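7,8-dihydro-6-hydroxymethylpterin pyrophosphokinase-dihydropteroate synthase (Plasmodium falciparum, PDB 6JWV) probably makes 7,8-dihydropteroate for folate biosynthesis in two steps, pyrophosphorylating 6-hydroxymethyl-7,8-dihydropterin with ATP and then joining the product to 4-aminobenzoate. Local coordinates at residues A[384-389]-A[679-684]; A[527-532]-A[578-583]. The protein carries 1 engineered substitution. All coordinates share one frame; numbering follows the deposited sequence.

Contact 1: A[384-389]-A[679-684]; sequences YLKEKT and YKKVDL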
ATOM      1  N   TYR A 384       4.255  -3.817 -19.879  1.00 17.20           N
ATOM      2  CA  TYR A 384       5.123  -4.318 -18.817  1.00 17.61           C
ATOM      3  C   TYR A 384       4.260  -4.783 -17.661  1.00 16.46           C
ATOM      4  O   TYR A 384       3.404  -4.036 -17.169  1.00 16.19           O
ATOM      5  CB  TYR A 384       6.136  -3.266 -18.347  1.00 19.32           C
ATOM      6  CG  TYR A 384       7.010  -2.729 -19.455  1.00 20.61           C
ATOM      7  CD1 TYR A 384       8.049  -3.505 -19.984  1.00 20.87           C
ATOM      8  CD2 TYR A 384       6.792  -1.446 -19.986  1.00 20.98           C
ATOM      9  CE1 TYR A 384       8.856  -3.022 -21.006  1.00 22.00           C
ATOM     10  CE2 TYR A 384       7.598  -0.950 -21.008  1.00 21.71           C
ATOM     11  CZ  TYR A 384       8.625  -1.743 -21.519  1.00 22.32           C
ATOM     12  OH  TYR A 384       9.433  -1.277 -22.531  1.00 22.18           O
ATOM     13  N   LEU A 385       4.481  -6.023 -17.249  1.00 15.35           N
ATOM     14  CA  LEU A 385       3.733  -6.621 -16.162  1.00 15.23           C
ATOM     15  C   LEU A 385       3.841  -5.766 -14.914  1.00 15.52           C
ATOM     16  O   LEU A 385       4.935  -5.377 -14.536  1.00 15.68           O
ATOM     17  CB  LEU A 385       4.229  -8.041 -15.882  1.00 14.50           C
ATOM     18  CG  LEU A 385       3.312  -8.901 -15.017  1.00 14.40           C
ATOM     19  CD1 LEU A 385       2.085  -9.354 -15.781  1.00 13.98           C
ATOM     20  CD2 LEU A 385       4.061 -10.103 -14.461  1.00 14.70           C
ATOM     21  N   LYS A 386       2.694  -5.452 -14.312  1.00 16.11           N
ATOM     22  CA  LYS A 386       2.617  -4.765 -13.009  1.00 16.54           C
ATOM     23  C   LYS A 386       2.874  -3.243 -13.070  1.00 16.71           C
ATOM     24  O   LYS A 386       3.029  -2.607 -12.038  1.00 16.44           O
ATOM     25  CB  LYS A 386       3.558  -5.442 -11.974  1.00 16.11           C
ATOM     26  CG  LYS A 386       3.142  -6.775 -11.361  1.00 15.81           C
ATOM     27  CD  LYS A 386       1.862  -7.380 -11.919  1.00 16.46           C
ATOM     28  CE  LYS A 386       1.546  -8.718 -11.263  1.00 16.08           C
ATOM     29  NZ  LYS A 386       0.142  -9.127 -11.546  1.00 15.66           N
ATOM     30  N   GLU A 387       2.899  -2.663 -14.268  1.00 17.89           N
ATOM     31  CA  GLU A 387       3.213  -1.222 -14.428  1.00 18.91           C
ATOM     32  C   GLU A 387       1.989  -0.316 -14.650  1.00 19.26           C
ATOM     33  O   GLU A 387       2.083   0.913 -14.528  1.00 19.96           O
ATOM     34  CB  GLU A 387       4.347  -0.984 -15.454  1.00 19.31           C
ATOM     35  CG  GLU A 387       5.722  -1.300 -14.862  1.00 21.45           C
ATOM     36  CD  GLU A 387       6.950  -1.029 -15.746  1.00 23.21           C
ATOM     37  OE1 GLU A 387       6.931  -0.144 -16.633  1.00 23.58           O
ATOM     38  OE2 GLU A 387       7.993  -1.700 -15.507  1.00 24.62           O
ATOM     39  N   LYS A 388       0.833  -0.925 -14.913  1.00 19.37           N
ATOM     40  CA  LYS A 388      -0.396  -0.177 -15.146  1.00 19.67           C
ATOM     41  C   LYS A 388      -1.621  -1.009 -14.808  1.00 17.99           C
ATOM     42  O   LYS A 388      -1.722  -2.148 -15.225  1.00 17.52           O
ATOM     43  CB  LYS A 388      -0.484   0.257 -16.618  1.00 22.19           C
ATOM     44  CG  LYS A 388      -1.295   1.517 -16.866  1.00 26.00           C
ATOM     45  CD  LYS A 388      -1.848   1.556 -18.289  1.00 30.75           C
ATOM     46  CE  LYS A 388      -1.768   2.957 -18.902  1.00 33.61           C
ATOM     47  NZ  LYS A 388      -2.490   4.003 -18.117  1.00 34.86           N
ATOM     48  N   THR A 389      -2.547  -0.422 -14.060  1.00 16.46           N
ATOM     49  CA  THR A 389      -3.881  -0.966 -13.920  1.00 15.26           C
ATOM     50  C   THR A 389      -4.801  -0.458 -15.053  1.00 15.58           C
ATOM     51  O   THR A 389      -5.251   0.691 -15.038  1.00 15.42           O
ATOM     52  CB  THR A 389      -4.448  -0.641 -12.539  1.00 14.69           C
ATOM     53  OG1 THR A 389      -3.576  -1.195 -11.542  1.00 13.97           O
ATOM     54  CG2 THR A 389      -5.889  -1.176 -12.377  1.00 14.19           C
ATOM     55  N   TYR A 679      -2.800  -0.373  -5.842  1.00 11.03           N
ATOM     56  CA  TYR A 679      -1.642  -0.637  -4.989  1.00 11.41           C
ATOM     57  C   TYR A 679      -1.110  -2.061  -5.068  1.00 11.58           C
ATOM     58  O   TYR A 679       0.073  -2.300  -4.815  1.00 11.94           O
ATOM     59  CB  TYR A 679      -1.895  -0.192  -3.538  1.00 11.49           C
ATOM     60  CG  TYR A 679      -2.040   1.313  -3.416  1.00 11.62           C
ATOM     61  CD1 TYR A 679      -0.988   2.171  -3.788  1.00 11.60           C
ATOM     62  CD2 TYR A 679      -3.233   1.882  -2.952  1.00 11.87           C
ATOM     63  CE1 TYR A 679      -1.119   3.546  -3.698  1.00 11.95           C
ATOM     64  CE2 TYR A 679      -3.381   3.261  -2.864  1.00 12.22           C
ATOM     65  CZ  TYR A 679      -2.319   4.079  -3.235  1.00 12.39           C
ATOM     66  OH  TYR A 679      -2.461   5.432  -3.144  1.00 13.12           O
ATOM     67  N   LYS A 680      -1.979  -3.000  -5.426  1.00 11.51           N
ATOM     68  CA  LYS A 680      -1.565  -4.374  -5.628  1.00 11.65           C
ATOM     69  C   LYS A 680      -1.069  -4.625  -7.055  1.00 11.75           C
ATOM     70  O   LYS A 680      -0.561  -5.707  -7.364  1.00 11.73           O
ATOM     71  CB  LYS A 680      -2.678  -5.328  -5.236  1.00 11.61           C
ATOM     72  CG  LYS A 680      -2.947  -5.318  -3.745  1.00 11.95           C
ATOM     73  CD  LYS A 680      -1.905  -6.116  -2.979  1.00 12.24           C
ATOM     74  CE  LYS A 680      -1.901  -5.774  -1.503  1.00 12.21           C
ATOM     75  NZ  LYS A 680      -0.990  -6.729  -0.819  1.00 12.60           N
ATOM     76  N   LYS A 681      -1.196  -3.603  -7.902  1.00 11.70           N
ATOM     77  CA  LYS A 681      -0.709  -3.612  -9.287  1.00 11.65           C
ATOM     78  C   LYS A 681      -1.415  -4.651 -10.134  1.00 11.14           C
ATOM     79  O   LYS A 681      -0.797  -5.267 -10.989  1.00 11.62           O
ATOM     80  CB  LYS A 681       0.815  -3.820  -9.369  1.00 12.21           C
ATOM     81  CG  LYS A 681       1.641  -2.906  -8.499  1.00 12.88           C
ATOM     82  CD  LYS A 681       3.116  -3.187  -8.694  1.00 13.50           C
ATOM     83  CE  LYS A 681       3.965  -2.284  -7.811  1.00 14.08           C
ATOM     84  NZ  LYS A 681       3.574  -0.865  -8.030  1.00 14.73           N
ATOM     85  N   VAL A 682      -2.700  -4.851  -9.877  1.00 10.52           N
ATOM     86  CA  VAL A 682      -3.555  -5.700 -10.695  1.00 10.13           C
ATOM     87  C   VAL A 682      -3.458  -5.162 -12.121  1.00 10.17           C
ATOM     88  O   VAL A 682      -3.560  -3.958 -12.337  1.00 10.35           O
ATOM     89  CB  VAL A 682      -5.020  -5.670 -10.179  1.00  9.85           C
ATOM     90  CG1 VAL A 682      -5.948  -6.470 -11.079  1.00  9.72           C
ATOM     91  CG2 VAL A 682      -5.091  -6.219  -8.766  1.00  9.76           C
ATOM     92  N   ASP A 683      -3.247  -6.037 -13.094  1.00 10.10           N
ATOM     93  CA  ASP A 683      -3.037  -5.572 -14.462  1.00 10.11           C
ATOM     94  C   ASP A 683      -4.311  -5.061 -15.144  1.00  9.83           C
ATOM     95  O   ASP A 683      -4.295  -3.998 -15.753  1.00  9.68           O
ATOM     96  CB  ASP A 683      -2.271  -6.622 -15.266  1.00 10.48           C
ATOM     97  CG  ASP A 683      -0.998  -7.063 -14.537  1.00 11.29           C
ATOM     98  OD1 ASP A 683      -1.096  -8.040 -13.737  1.00 11.40           O
ATOM     99  OD2 ASP A 683       0.076  -6.391 -14.690  1.00 11.32           O
ATOM    100  N   LEU A 684      -5.415  -5.798 -15.014  1.00  9.76           N
ATOM    101  CA  LEU A 684      -6.710  -5.381 -15.593  1.00  9.55           C
ATOM    102  C   LEU A 684      -7.845  -5.506 -14.595  1.00  9.33           C
ATOM    103  O   LEU A 684      -7.998  -6.545 -13.937  1.00  9.52           O
ATOM    104  CB  LEU A 684      -7.031  -6.158 -16.884  1.00  9.63           C
ATOM    105  CG  LEU A 684      -6.023  -6.063 -18.047  1.00  9.66           C
ATOM    106  CD1 LEU A 684      -5.089  -7.266 -18.024  1.00  9.75           C
ATOM    107  CD2 LEU A 684      -6.706  -5.967 -19.400  1.00  9.56           C
TER
HETATM  108  O   HOH W   1      -1.098  -7.894  -9.292  1.00  6.10           O
HETATM  109  O   HOH W   2       5.424  -1.336 -10.582  1.00 24.97           O
HETATM  110  O   HOH W   3      -0.007  -3.945 -16.444  1.00  5.81           O
HETATM  111  O   HOH W   4      -0.343  -3.184 -12.828  1.00 27.20           O

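Contact 2: A[527-532]-A[578-583]; sequences VLMHKR and LGFAKK. With XTZ (4-{[(2-amino-4-oxo-3,4,7,8-tetrahydropteridin-6-yl)methyl]amino}-N-(1,3-thiazol-2-yl)benzenesulfonamide), chain C; ACT (acetate ion), chain I.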
ATOM      1  N   VAL A 527      -8.327 -14.478 -21.501  1.00  8.16           N
ATOM      2  CA  VAL A 527      -8.558 -14.443 -20.055  1.00  8.04           C
ATOM      3  C   VAL A 527      -9.052 -15.813 -19.571  1.00  8.04           C
ATOM      4  O   VAL A 527     -10.069 -16.310 -20.039  1.00  7.97           O
ATOM      5  CB  VAL A 527      -9.568 -13.333 -19.655  1.00  7.98           C
ATOM      6  CG1 VAL A 527      -9.746 -13.264 -18.146  1.00  8.00           C
ATOM      7  CG2 VAL A 527      -9.092 -11.985 -20.141  1.00  7.95           C
ATOM      8  N   LEU A 528      -8.331 -16.410 -18.621  1.00  8.12           N
ATOM      9  CA  LEU A 528      -8.727 -17.692 -18.005  1.00  8.05           C
ATOM     10  C   LEU A 528      -9.338 -17.450 -16.638  1.00  8.17           C
ATOM     11  O   LEU A 528      -8.656 -16.985 -15.740  1.00  8.10           O
ATOM     12  CB  LEU A 528      -7.516 -18.649 -17.895  1.00  7.72           C
ATOM     13  CG  LEU A 528      -6.890 -19.200 -19.188  1.00  7.57           C
ATOM     14  CD1 LEU A 528      -5.700 -20.124 -18.914  1.00  7.31           C
ATOM     15  CD2 LEU A 528      -7.929 -19.896 -20.076  1.00  7.50           C
ATOM     16  N   MET A 529     -10.619 -17.760 -16.481  1.00  8.62           N
ATOM     17  CA  MET A 529     -11.328 -17.496 -15.204  1.00  9.09           C
ATOM     18  C   MET A 529     -11.646 -18.774 -14.444  1.00  9.45           C
ATOM     19  O   MET A 529     -12.021 -19.775 -15.062  1.00  9.43           O
ATOM     20  CB  MET A 529     -12.623 -16.710 -15.433  1.00  8.89           C
ATOM     21  CG  MET A 529     -13.032 -15.833 -14.252  1.00  8.92           C
ATOM     22  SD  MET A 529     -14.797 -15.396 -14.137  1.00  8.94           S
ATOM     23  CE  MET A 529     -15.524 -17.025 -13.884  1.00  8.72           C
ATOM     24  N   HIS A 530     -11.490 -18.732 -13.118  1.00  9.96           N
ATOM     25  CA  HIS A 530     -11.940 -19.829 -12.258  1.00 10.63           C
ATOM     26  C   HIS A 530     -13.420 -19.685 -11.878  1.00 11.39           C
ATOM     27  O   HIS A 530     -13.835 -18.651 -11.346  1.00 11.60           O
ATOM     28  CB  HIS A 530     -11.089 -19.968 -10.988  1.00 10.49           C
ATOM     29  CG  HIS A 530     -11.591 -21.025 -10.055  1.00 10.57           C
ATOM     30  ND1 HIS A 530     -12.563 -20.779  -9.110  1.00 10.60           N
ATOM     31  CD2 HIS A 530     -11.308 -22.347  -9.967  1.00 10.62           C
ATOM     32  CE1 HIS A 530     -12.848 -21.900  -8.470  1.00 10.65           C
ATOM     33  NE2 HIS A 530     -12.095 -22.866  -8.966  1.00 10.59           N
ATOM     34  N   LYS A 531     -14.195 -20.734 -12.159  1.00 12.20           N
ATOM     35  CA  LYS A 531     -15.546 -20.923 -11.605  1.00 13.12           C
ATOM     36  C   LYS A 531     -15.807 -22.402 -11.365  1.00 13.74           C
ATOM     37  O   LYS A 531     -15.070 -23.239 -11.863  1.00 13.77           O
ATOM     38  CB  LYS A 531     -16.632 -20.338 -12.522  1.00 12.94           C
ATOM     39  CG  LYS A 531     -16.898 -21.108 -13.806  1.00 13.00           C
ATOM     40  CD  LYS A 531     -17.947 -20.386 -14.635  1.00 13.38           C
ATOM     41  CE  LYS A 531     -18.113 -20.980 -16.030  1.00 13.83           C
ATOM     42  NZ  LYS A 531     -18.510 -22.427 -16.033  1.00 14.22           N
ATOM     43  N   ARG A 532     -16.851 -22.706 -10.596  1.00 15.21           N
ATOM     44  CA  ARG A 532     -17.413 -24.055 -10.517  1.00 16.50           C
ATOM     45  C   ARG A 532     -18.863 -24.028 -10.957  1.00 19.64           C
ATOM     46  O   ARG A 532     -19.596 -23.080 -10.648  1.00 19.29           O
ATOM     47  CB  ARG A 532     -17.330 -24.604  -9.112  1.00 15.04           C
ATOM     48  CG  ARG A 532     -15.947 -25.040  -8.680  1.00 14.22           C
ATOM     49  CD  ARG A 532     -16.013 -25.327  -7.199  1.00 13.57           C
ATOM     50  NE  ARG A 532     -14.818 -25.945  -6.634  1.00 12.84           N
ATOM     51  CZ  ARG A 532     -14.652 -26.132  -5.329  1.00 12.67           C
ATOM     52  NH1 ARG A 532     -15.581 -25.724  -4.475  1.00 12.76           N
ATOM     53  NH2 ARG A 532     -13.550 -26.690  -4.862  1.00 12.71           N
ATOM     54  N   LEU A 578     -14.043 -13.825  -8.833  1.00 13.32           N
ATOM     55  CA  LEU A 578     -14.799 -13.317  -7.693  1.00 13.56           C
ATOM     56  C   LEU A 578     -16.313 -13.504  -7.869  1.00 14.16           C
ATOM     57  O   LEU A 578     -16.864 -13.225  -8.946  1.00 14.49           O
ATOM     58  CB  LEU A 578     -14.461 -11.839  -7.452  1.00 13.24           C
ATOM     59  CG  LEU A 578     -13.012 -11.532  -7.054  1.00 12.98           C
ATOM     60  CD1 LEU A 578     -12.829 -10.032  -7.006  1.00 13.21           C
ATOM     61  CD2 LEU A 578     -12.611 -12.163  -5.727  1.00 12.62           C
ATOM     62  N   GLY A 579     -16.965 -14.002  -6.816  1.00 14.63           N
ATOM     63  CA  GLY A 579     -18.402 -14.323  -6.831  1.00 15.11           C
ATOM     64  C   GLY A 579     -18.834 -15.583  -7.590  1.00 15.52           C
ATOM     65  O   GLY A 579     -20.009 -15.956  -7.550  1.00 16.03           O
ATOM     66  N   PHE A 580     -17.915 -16.239  -8.295  1.00 15.62           N
ATOM     67  CA  PHE A 580     -18.247 -17.470  -9.033  1.00 15.68           C
ATOM     68  C   PHE A 580     -17.877 -18.732  -8.241  1.00 16.09           C
ATOM     69  O   PHE A 580     -16.716 -19.184  -8.280  1.00 16.05           O
ATOM     70  CB  PHE A 580     -17.496 -17.499 -10.356  1.00 15.06           C
ATOM     71  CG  PHE A 580     -18.065 -16.619 -11.421  1.00 14.39           C
ATOM     72  CD1 PHE A 580     -17.581 -15.317 -11.599  1.00 14.06           C
ATOM     73  CD2 PHE A 580     -19.025 -17.114 -12.304  1.00 13.82           C
ATOM     74  CE1 PHE A 580     -18.067 -14.518 -12.619  1.00 13.68           C
ATOM     75  CE2 PHE A 580     -19.508 -16.324 -13.325  1.00 13.67           C
ATOM     76  CZ  PHE A 580     -19.034 -15.020 -13.479  1.00 13.75           C
ATOM     77  N   ALA A 581     -18.860 -19.308  -7.549  1.00 16.35           N
ATOM     78  CA  ALA A 581     -18.648 -20.443  -6.618  1.00 17.12           C
ATOM     79  C   ALA A 581     -17.731 -20.078  -5.429  1.00 17.69           C
ATOM     80  O   ALA A 581     -16.807 -20.835  -5.037  1.00 17.63           O
ATOM     81  CB  ALA A 581     -18.178 -21.707  -7.343  1.00 16.59           C
ATOM     82  N   LYS A 582     -18.004 -18.895  -4.875  1.00 17.39           N
ATOM     83  CA  LYS A 582     -17.343 -18.412  -3.682  1.00 17.48           C
ATOM     84  C   LYS A 582     -18.374 -17.712  -2.834  1.00 18.75           C
ATOM     85  O   LYS A 582     -19.102 -16.848  -3.330  1.00 19.61           O
ATOM     86  CB  LYS A 582     -16.236 -17.411  -4.031  1.00 17.01           C
ATOM     87  CG  LYS A 582     -14.971 -17.985  -4.660  1.00 16.08           C
ATOM     88  CD  LYS A 582     -14.868 -17.603  -6.119  1.00 15.17           C
ATOM     89  CE  LYS A 582     -13.777 -18.396  -6.807  1.00 14.63           C
ATOM     90  NZ  LYS A 582     -13.911 -18.332  -8.284  1.00 14.14           N
ATOM     91  N   LYS A 583     -18.441 -18.067  -1.557  1.00 20.23           N
ATOM     92  CA  LYS A 583     -19.161 -17.250  -0.581  1.00 22.60           C
ATOM     93  C   LYS A 583     -18.465 -15.873  -0.472  1.00 22.95           C
ATOM     94  O   LYS A 583     -17.254 -15.756  -0.724  1.00 23.63           O
ATOM     95  CB  LYS A 583     -19.141 -17.948   0.774  1.00 24.57           C
ATOM     96  CG  LYS A 583     -20.043 -19.174   0.908  1.00 26.78           C
ATOM     97  CD  LYS A 583     -19.435 -20.213   1.854  1.00 30.61           C
ATOM     98  CE  LYS A 583     -19.003 -19.667   3.222  1.00 33.40           C
ATOM     99  NZ  LYS A 583     -17.613 -20.108   3.580  1.00 34.45           N
TER
HETATM  100  O3  XTZ C 801     -15.388 -11.646 -12.723  1.00 15.07           O
HETATM  101  C16 XTZ C 801     -15.476 -11.822 -13.955  1.00 15.41           C
HETATM  102  N2  XTZ C 801     -14.381 -12.084 -14.683  1.00 14.72           N
HETATM  103  C3  XTZ C 801     -16.786 -11.756 -14.655  1.00 16.06           C
HETATM  104  N4  XTZ C 801     -17.962 -11.512 -14.023  1.00 17.88           N
HETATM  105  C4  XTZ C 801     -19.127 -11.466 -14.738  1.00 20.37           C
HETATM  106  C15 XTZ C 801     -19.174 -11.678 -16.235  1.00 17.83           C
HETATM  107  N8  XTZ C 801     -17.874 -11.937 -16.838  1.00 15.99           N
HETATM  108  C2  XTZ C 801     -16.743 -11.974 -16.130  1.00 15.74           C
HETATM  109  N3  XTZ C 801     -15.549 -12.220 -16.738  1.00 14.65           N
HETATM  110  C1  XTZ C 801     -14.408 -12.277 -16.013  1.00 14.43           C
HETATM  111  N1  XTZ C 801     -13.238 -12.530 -16.631  1.00 14.22           N
HETATM  112  C5  XTZ C 801     -20.452 -11.194 -14.068  1.00 25.84           C
HETATM  113  N5  XTZ C 801     -20.919 -12.354 -13.306  1.00 36.13           N
HETATM  114  C6  XTZ C 801     -21.336 -12.271 -12.003  1.00 42.93           C
HETATM  115  C14 XTZ C 801     -22.142 -11.190 -11.622  1.00 45.03           C
HETATM  116  C13 XTZ C 801     -22.568 -11.081 -10.311  1.00 49.98           C
HETATM  117  C9  XTZ C 801     -22.215 -12.029  -9.345  1.00 56.41           C
HETATM  118  C8  XTZ C 801     -21.415 -13.130  -9.716  1.00 49.53           C
HETATM  119  C7  XTZ C 801     -20.980 -13.249 -11.044  1.00 44.81           C
HETATM  120  S1  XTZ C 801     -22.772 -11.826  -7.848  1.00 67.09           S
HETATM  121  O1  XTZ C 801     -22.241 -10.686  -7.189  1.00 62.24           O
HETATM  122  O2  XTZ C 801     -22.386 -12.962  -7.050  1.00 67.48           O
HETATM  123  N6  XTZ C 801     -24.385 -11.642  -7.914  1.00 79.67           N
HETATM  124  C10 XTZ C 801     -25.081 -10.497  -8.230  1.00 92.64           C
HETATM  125  S2  XTZ C 801     -26.746 -10.240  -7.819  1.00104.71           S
HETATM  126  C12 XTZ C 801     -26.786  -8.669  -8.562  1.00101.59           C
HETATM  127  C11 XTZ C 801     -25.510  -8.437  -9.093  1.00100.26           C
HETATM  128  N7  XTZ C 801     -24.578  -9.435  -8.912  1.00 96.53           N
HETATM  129  C   ACT I 807     -11.367 -25.961  -7.587  1.00 26.93           C
HETATM  130  O   ACT I 807     -12.460 -25.638  -8.109  1.00 26.91           O
HETATM  131  OXT ACT I 807     -11.302 -26.648  -6.556  1.00 27.93           O
HETATM  132  CH3 ACT I 807     -10.069 -25.538  -8.181  1.00 26.31           C

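Contact 1: A[384-389]-A[679-684]
The carboxylate of D683 is gripped by K386 at both oxygens, once by backbone and once by side chain. K386 N meets D683 OD2 at 2.8 Å, nearly along its C-O axis, while K386 NZ forms a salt bridge of 2.7 Å to D683 OD1 through the syn lone pair of that oxygen. The lysine chain runs at about a right angle to the aspartate. Its bend at chi2 (5°) carries it past the carboxylate, with CD lying 3.4 Å from D683 OD2 before NZ arrives at the other oxygen. L385 adds an apolar neighbour, its CD1 3.7 Å from D683 OD2. Across the contact the aliphatic part of K681 comes up to the K386 backbone, CD 3.4 Å from K386 O, before its amine leads off; the Schellman motif closing helix 662-680, with K681 the first residue past it at positive phi, turns the chain toward V682 and D683. T389 reaches the backbone directly: its OG1 donates to V682 O over 2.9 Å, in the carbonyl plane. With OG1 beside its own backbone N (chi1 -59°), the hydroxyl faces that carbonyl.

The K386 ammonium is ringed by D683 OD1, Y597 O, Y600 O and a water that also bonds to K680 O, one more acceptor than it has protons, so not all four can be full bonds; D683 OD1 also accepts from L602 N. The type II turn Y384-E387 begins on the last residue of edge strand 383-384 and leads through K388 and T389 into strand 390-396, while residues 681-683 carry the chain from helix 662-680 into strand 684-687. Strands 390-396 and 684-687 are neighbours in the parallel sheet; N390 bonds to D683 at their start, and V682 packs on I604 of strand 603-604.

Contact 2: A[527-532]-A[578-583]
M529 and F580 meet beside the bound pterin-sulfathiazole adduct XTZ. The methyl CE of M529 sits over the centre of the F580 ring, 3.5 Å from its centroid, in a CH-pi contact, and SD lies obliquely to the same ring, making this a Met-aromatic pair. The bend of the methionine at chi3 (64°) turns CE onto the phenyl face while SD stays 3.4 Å from XTZ N2 in the pterin. The opposite face of F580 is taken by XTZ C7, offset toward the rim, with F580 CZ 3.3 Å from the linker nitrogen XTZ N5. K531 closes on the root of the phenylalanine, CB to CB at 3.7 Å.

Behind this first shell, four acceptors lie round K582 NZ and must share its three protons: H530 ND1 (2.9 Å), met almost exactly in the imidazole plane, F580 O, with NZ tilted 24° from that carbonyl plane, G577 O and I576 O. They tie the backbone of 576-580 to the H530 ring. With ND1 accepting, the other ring nitrogen donates: H530 NE2 bonds to an oxygen of an acetate ion, probably from the crystallisation liquor, nearly straight at 169°. R532 holds the same acetate, NE on that oxygen and NH2 on OXT at 2.8 Å. Its CB packs on A581 CB, 3.5 Å away, and its NH1 bonds to L541 O and N543 O.

Segment 527-532 is the end of strand 525-529 and the loop after it; 578-583 lies in the loop after the adjacent parallel strand 572-575. Loops at this end of the strands form the active-site mouth of a TIM barrel, and here they line the substrate pocket of the dihydropteroate synthase domain, where D575, K609 and D482 also hydrogen-bond to XTZ.

Contact 2 lies within the eight-stranded parallel barrel of the dihydropteroate synthase part, contact 1 where the chain passes from the antiparallel sheet into it. Their centres are 21 Å apart and their nearest atoms about 7 Å, so they do not touch. Along the chain contact 2 is nested inside contact 1: 384-389, 527-532, 578-583, then 679-684. Contact 1 lies where strands 390-396 and 684-687, first and last of the barrel in sequence, begin; contact 2 lies at and just beyond the C-terminal ends of strands 525-529 and 572-575. They therefore occupy opposite ends of the barrel. One joins its entry and closing strands beside the outermost strand, 383-384, of the six-stranded antiparallel sheet, the other borders the bound XTZ.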